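Local atomic coordinates of ornithine carbamoyltransferase (Giardia intestinalis, PDB entry 3GRF), a protein that probably catalyses transfer of the carbamoyl group between carbamoyl phosphate and ornithine, a reaction assigned in this parasite to arginine degradation. Residues H9-I13 against P135-V139; T105-K111 against I126-F132. Residues are numbered along the deposited sequence.

Both contacts belong to the carbamoyl phosphate-binding half of the chain. Contact 1 is a buried, apolar contact near the centre of the chain, where the N-terminal loop meets the start of helix 135-151. Contact 2 is larger and only partly buried. It joins two neighbouring parallel strands and the loops that follow them, and it relies on backbone hydrogen bonds, a bridging water and the carboxylate of Asp131. The two touch at Asn127: its N lies 2.9 Å from Leu10 O, and its ND2 3.0 Å from Leu11 O, both probable hydrogen bonds. Strand 125-127 leads on to helix 135-151, so residues 126-132 of contact 2 run almost directly into residues 135-139 of contact 1.

Contact 1 of 2, residues H9-I13 against P135-V139; sequences HLLTI and PLQMV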
loop_
_atom_site.group_PDB
_atom_site.type_symbol
_atom_site.label_atom_id
_atom_site.label_comp_id
_atom_site.label_asym_id
_atom_site.label_seq_id
_atom_site.Cartn_x
_atom_site.Cartn_y
_atom_site.Cartn_z
ATOM N N HIS A 9 7.541 11.306 21.418
ATOM C CA HIS A 9 8.063 11.108 20.083
ATOM C C HIS A 9 9.370 10.311 20.170
ATOM O O HIS A 9 9.777 9.905 21.263
ATOM C CB HIS A 9 8.330 12.460 19.425
ATOM C CG HIS A 9 7.000 13.198 19.119
ATOM N ND1 HIS A 9 6.106 12.708 18.183
ATOM C CD2 HIS A 9 6.442 14.328 19.616
ATOM C CE1 HIS A 9 5.063 13.511 18.112
ATOM N NE2 HIS A 9 5.242 14.502 18.974
ATOM N N LEU A 10 10.031 10.111 19.045
ATOM C CA LEU A 10 11.312 9.421 18.975
ATOM C C LEU A 10 11.994 10.038 17.784
ATOM O O LEU A 10 11.951 9.511 16.673
ATOM C CB LEU A 10 11.139 7.883 18.765
ATOM C CG LEU A 10 12.361 6.954 18.816
ATOM C CD1 LEU A 10 12.878 6.807 20.241
ATOM C CD2 LEU A 10 12.030 5.578 18.246
ATOM N N LEU A 11 12.633 11.178 18.009
ATOM C CA LEU A 11 13.314 11.904 16.965
ATOM C C LEU A 11 14.806 11.535 16.935
ATOM O O LEU A 11 15.466 11.673 15.904
ATOM C CB LEU A 11 13.120 13.413 17.156
ATOM C CG LEU A 11 11.719 14.086 17.154
ATOM C CD1 LEU A 11 11.784 15.360 16.338
ATOM C CD2 LEU A 11 10.560 13.233 16.631
ATOM N N THR A 12 15.308 11.060 18.081
ATOM C CA THR A 12 16.656 10.534 18.214
ATOM C C THR A 12 16.557 9.452 19.262
ATOM O O THR A 12 15.509 9.310 19.903
ATOM C CB THR A 12 17.729 11.649 18.574
ATOM O OG1 THR A 12 17.580 12.123 19.910
ATOM C CG2 THR A 12 17.604 12.837 17.667
ATOM N N ILE A 13 17.621 8.677 19.439
ATOM C CA ILE A 13 17.504 7.532 20.341
ATOM C C ILE A 13 17.542 7.954 21.805
ATOM O O ILE A 13 17.027 7.229 22.670
ATOM C CB ILE A 13 18.505 6.392 20.001
ATOM C CG1 ILE A 13 17.977 5.070 20.547
ATOM C CG2 ILE A 13 19.930 6.707 20.528
ATOM C CD1 ILE A 13 16.727 4.570 19.865
ATOM N N PRO A 135 16.835 6.349 14.873
ATOM C CA PRO A 135 16.613 5.585 16.094
ATOM C C PRO A 135 16.080 4.192 15.853
ATOM O O PRO A 135 16.299 3.311 16.695
ATOM C CB PRO A 135 15.610 6.441 16.887
ATOM C CG PRO A 135 14.940 7.359 15.854
ATOM C CD PRO A 135 15.917 7.501 14.729
ATOM N N LEU A 136 15.372 3.988 14.736
ATOM C CA LEU A 136 14.911 2.642 14.332
ATOM C C LEU A 136 16.078 1.718 14.021
ATOM O O LEU A 136 16.072 0.522 14.342
ATOM C CB LEU A 136 13.993 2.736 13.108
ATOM C CG LEU A 136 12.609 3.369 13.302
ATOM C CD1 LEU A 136 11.932 3.632 11.917
ATOM C CD2 LEU A 136 11.780 2.479 14.157
ATOM N N GLN A 137 17.090 2.288 13.380
ATOM C CA GLN A 137 18.357 1.611 13.129
ATOM C C GLN A 137 19.051 1.397 14.464
ATOM O O GLN A 137 19.700 0.381 14.649
ATOM C CB GLN A 137 19.261 2.502 12.232
ATOM C CG GLN A 137 20.568 1.818 11.676
ATOM C CD GLN A 137 20.285 0.625 10.763
ATOM O OE1 GLN A 137 19.687 0.785 9.742
ATOM N NE2 GLN A 137 20.658 -0.580 11.182
ATOM N N MET A 138 18.942 2.354 15.400
ATOM C CA MET A 138 19.709 2.225 16.648
ATOM C C MET A 138 19.193 1.043 17.431
ATOM O O MET A 138 19.979 0.210 17.839
ATOM C CB MET A 138 19.723 3.503 17.525
ATOM C CG MET A 138 20.458 4.670 16.907
ATOM S SD MET A 138 22.169 4.348 16.378
ATOM C CE MET A 138 21.929 3.789 14.715
ATOM N N VAL A 139 17.885 0.924 17.586
ATOM C CA VAL A 139 17.346 -0.261 18.293
ATOM C C VAL A 139 17.761 -1.570 17.573
ATOM O O VAL A 139 17.984 -2.600 18.216
ATOM C CB VAL A 139 15.819 -0.251 18.386
ATOM C CG1 VAL A 139 15.320 -1.440 19.278
ATOM C CG2 VAL A 139 15.341 1.073 18.912
#
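Pro135 is the centre of this contact, with Ile13 and Leu10 packed around it. It opens helix 135-151, where a proline has no amide hydrogen to leave unused. Its CB lies 3.8 Å from Leu10 CG and 3.7 Å from Ile13 CD1, so the two loop side chains share one ring atom. The loop backbone also touches the ring: Leu10 O is 3.8 Å from Pro135 CG. Ile13 reaches further along the first helical turn. Its CG1 meets Met138 CB at 3.8 Å, and its CD1 meets Val139 CG2 at 3.9 Å. The same CD1 sits 3.4 Å from Pro135 O, a carbonyl already bonded to Val139 N at 3.0 Å. What joins the two segments is apolar packing. Pro135 and Gln137 fall in the His-Pro-X-Gln signature of carbamoyltransferases, which in relatives lines the carbamoyl phosphate site. Leu10 also pairs through its backbone with Cys125 and Asn127, which ties the loop to the edge of the parallel sheet. Helix 303-322 packs on Leu10 and Val139, while helix 173-185 of the ornithine-binding half meets Pro135 and Met138.

Contact 2 of 2, residues T105-K111 against I126-F132; sequences TARLATK and INALDDF
This is the strand pairing of a beta-alpha-beta unit: strand 103-107, helix 111-120, strand 125-127, with the loops beyond both strands included. The strands are parallel. Thr105 pairs with Ile126, their side chains on one face of the sheet, and Ala106 with Asn127 on the other. Ala106 uses both backbone polar atoms: its N donates to Ile126 O at 3.1 Å, and its O accepts from Ala128 N at 2.8 Å. The backbone of Arg107 instead bonds to Phe50 and Ala52, on the other side of strand 103-107.

Just past the strands a water bridges Leu108 and Leu129. Leu108 N donates to water 1 at 2.6 Å. The water lies 2.8 Å from Leu129 O, placed to donate to it, though it has more acceptors in reach than protons. Arg107, chi1 t, lays its guanidinium over Leu129, with NH2 3.2 Å from CD2.

Two Asx turns shape the second loop. Asn127 OD1 (chi1 t) accepts from Leu129 N at 2.9 Å, where the chain turns with phi 146°, psi 128° at Leu129. Asp130 OD1 (chi1 p) accepts from Phe132 N at 3.0 Å and also from Gly133 N; Asn127 ND2 reaches it weakly at 2.8 Å. Asn127 ND2 also bonds to Leu11 O.

Thr110 is the N-cap residue of helix 111-120. Lys111, the first helical residue, donates its N to Asp131 OD2 at 2.9 Å, with Asp131 at chi1 p. Its side chain (chi1 p, chi2 and chi3 t, chi4 p) runs past Phe132, whose ring makes a cation-pi contact with Arg180. Lys111 CD comes within 3.4 Å of Phe132 CB.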
loop_
_atom_site.group_PDB
_atom_site.type_symbol
_atom_site.label_atom_id
_atom_site.label_comp_id
_atom_site.label_asym_id
_atom_site.label_seq_id
_atom_site.Cartn_x
_atom_site.Cartn_y
_atom_site.Cartn_z
ATOM N N THR A 105 5.427 7.285 11.343
ATOM C CA THR A 105 6.869 7.359 11.149
ATOM C C THR A 105 7.008 8.230 9.913
ATOM O O THR A 105 6.094 8.270 9.094
ATOM C CB THR A 105 7.487 5.977 10.794
ATOM O OG1 THR A 105 6.793 5.476 9.667
ATOM C CG2 THR A 105 7.380 4.952 11.937
ATOM N N ALA A 106 8.126 8.932 9.774
ATOM C CA ALA A 106 8.331 9.783 8.604
ATOM C C ALA A 106 9.803 9.826 8.311
ATOM O O ALA A 106 10.634 9.871 9.221
ATOM C CB ALA A 106 7.809 11.194 8.846
ATOM N N ARG A 107 10.119 9.773 7.033
ATOM C CA ARG A 107 11.473 9.825 6.528
ATOM C C ARG A 107 11.548 11.102 5.741
ATOM O O ARG A 107 11.206 11.096 4.557
ATOM C CB ARG A 107 11.784 8.596 5.676
ATOM C CG ARG A 107 13.265 8.223 5.598
ATOM C CD ARG A 107 14.003 9.146 4.632
ATOM N NE ARG A 107 15.295 8.605 4.173
ATOM C CZ ARG A 107 15.533 7.319 3.889
ATOM N NH1 ARG A 107 14.570 6.411 4.014
ATOM N NH2 ARG A 107 16.746 6.951 3.493
ATOM N N LEU A 108 11.982 12.201 6.358
ATOM C CA LEU A 108 11.966 13.507 5.697
ATOM C C LEU A 108 13.390 14.064 5.628
ATOM O O LEU A 108 14.251 13.705 6.446
ATOM C CB LEU A 108 10.985 14.464 6.417
ATOM C CG LEU A 108 9.564 13.926 6.700
ATOM C CD1 LEU A 108 8.831 14.659 7.828
ATOM C CD2 LEU A 108 8.697 13.861 5.438
ATOM N N ALA A 109 13.643 14.918 4.636
ATOM C CA ALA A 109 14.978 15.485 4.409
ATOM C C ALA A 109 15.649 15.983 5.709
ATOM O O ALA A 109 16.643 15.384 6.159
ATOM C CB ALA A 109 14.926 16.581 3.356
ATOM N N THR A 110 15.084 17.035 6.320
ATOM C CA THR A 110 15.718 17.721 7.454
ATOM C C THR A 110 15.040 17.444 8.787
ATOM O O THR A 110 13.850 17.125 8.834
ATOM C CB THR A 110 15.725 19.239 7.270
ATOM O OG1 THR A 110 14.371 19.709 7.166
ATOM C CG2 THR A 110 16.560 19.642 6.031
ATOM N N LYS A 111 15.807 17.597 9.866
ATOM C CA LYS A 111 15.266 17.484 11.228
ATOM C C LYS A 111 14.153 18.486 11.502
ATOM O O LYS A 111 13.352 18.278 12.424
ATOM C CB LYS A 111 16.368 17.549 12.298
ATOM C CG LYS A 111 17.322 18.701 12.198
ATOM C CD LYS A 111 18.344 18.619 13.314
ATOM C CE LYS A 111 19.588 19.408 12.969
ATOM N NZ LYS A 111 19.245 20.772 12.432
ATOM N N ILE A 126 7.921 9.150 14.850
ATOM C CA ILE A 126 9.185 8.448 14.914
ATOM C C ILE A 126 9.928 8.887 13.672
ATOM O O ILE A 126 9.365 8.878 12.608
ATOM C CB ILE A 126 8.991 6.929 14.923
ATOM C CG1 ILE A 126 8.324 6.503 16.236
ATOM C CG2 ILE A 126 10.349 6.222 14.768
ATOM C CD1 ILE A 126 7.541 5.202 16.128
ATOM N N ASN A 127 11.162 9.347 13.849
ATOM C CA ASN A 127 12.026 9.727 12.756
ATOM C C ASN A 127 12.584 8.430 12.132
ATOM O O ASN A 127 13.302 7.669 12.784
ATOM C CB ASN A 127 13.126 10.645 13.320
ATOM C CG ASN A 127 14.294 10.818 12.386
ATOM O OD1 ASN A 127 14.148 10.761 11.182
ATOM N ND2 ASN A 127 15.456 11.083 12.947
ATOM N N ALA A 128 12.228 8.187 10.871
ATOM C CA ALA A 128 12.635 6.976 10.144
ATOM C C ALA A 128 13.898 7.263 9.329
ATOM O O ALA A 128 14.327 6.455 8.517
ATOM C CB ALA A 128 11.483 6.498 9.233
ATOM N N LEU A 129 14.446 8.465 9.516
ATOM C CA LEU A 129 15.809 8.829 9.135
ATOM C C LEU A 129 15.754 10.292 8.728
ATOM O O LEU A 129 14.909 10.679 7.929
ATOM C CB LEU A 129 16.378 7.981 7.981
ATOM C CG LEU A 129 17.758 8.374 7.386
ATOM C CD1 LEU A 129 18.857 8.493 8.437
ATOM C CD2 LEU A 129 18.192 7.376 6.331
ATOM N N ASP A 130 16.635 11.113 9.298
ATOM C CA ASP A 130 16.807 12.493 8.837
ATOM C C ASP A 130 18.261 12.842 9.020
ATOM O O ASP A 130 19.047 11.955 9.329
ATOM C CB ASP A 130 15.848 13.465 9.559
ATOM C CG ASP A 130 16.146 13.641 11.060
ATOM O OD1 ASP A 130 17.010 12.952 11.652
ATOM O OD2 ASP A 130 15.484 14.511 11.650
ATOM N N ASP A 131 18.619 14.118 8.871
ATOM C CA ASP A 131 20.022 14.554 8.991
ATOM C C ASP A 131 20.568 14.637 10.416
ATOM O O ASP A 131 21.688 15.101 10.620
ATOM C CB ASP A 131 20.279 15.853 8.220
ATOM C CG ASP A 131 19.430 17.022 8.696
ATOM O OD1 ASP A 131 19.599 18.098 8.075
ATOM O OD2 ASP A 131 18.619 16.874 9.654
ATOM N N PHE A 132 19.793 14.169 11.396
ATOM C CA PHE A 132 20.186 14.288 12.814
ATOM C C PHE A 132 20.134 12.960 13.605
ATOM O O PHE A 132 20.852 12.807 14.597
ATOM C CB PHE A 132 19.342 15.368 13.503
ATOM C CG PHE A 132 19.958 15.937 14.759
ATOM C CD1 PHE A 132 21.233 16.475 14.744
ATOM C CD2 PHE A 132 19.223 15.977 15.956
ATOM C CE1 PHE A 132 21.797 17.007 15.904
ATOM C CE2 PHE A 132 19.766 16.515 17.122
ATOM C CZ PHE A 132 21.061 17.043 17.084
HETATM O O HOH W 1 12.916 12.386 8.774
#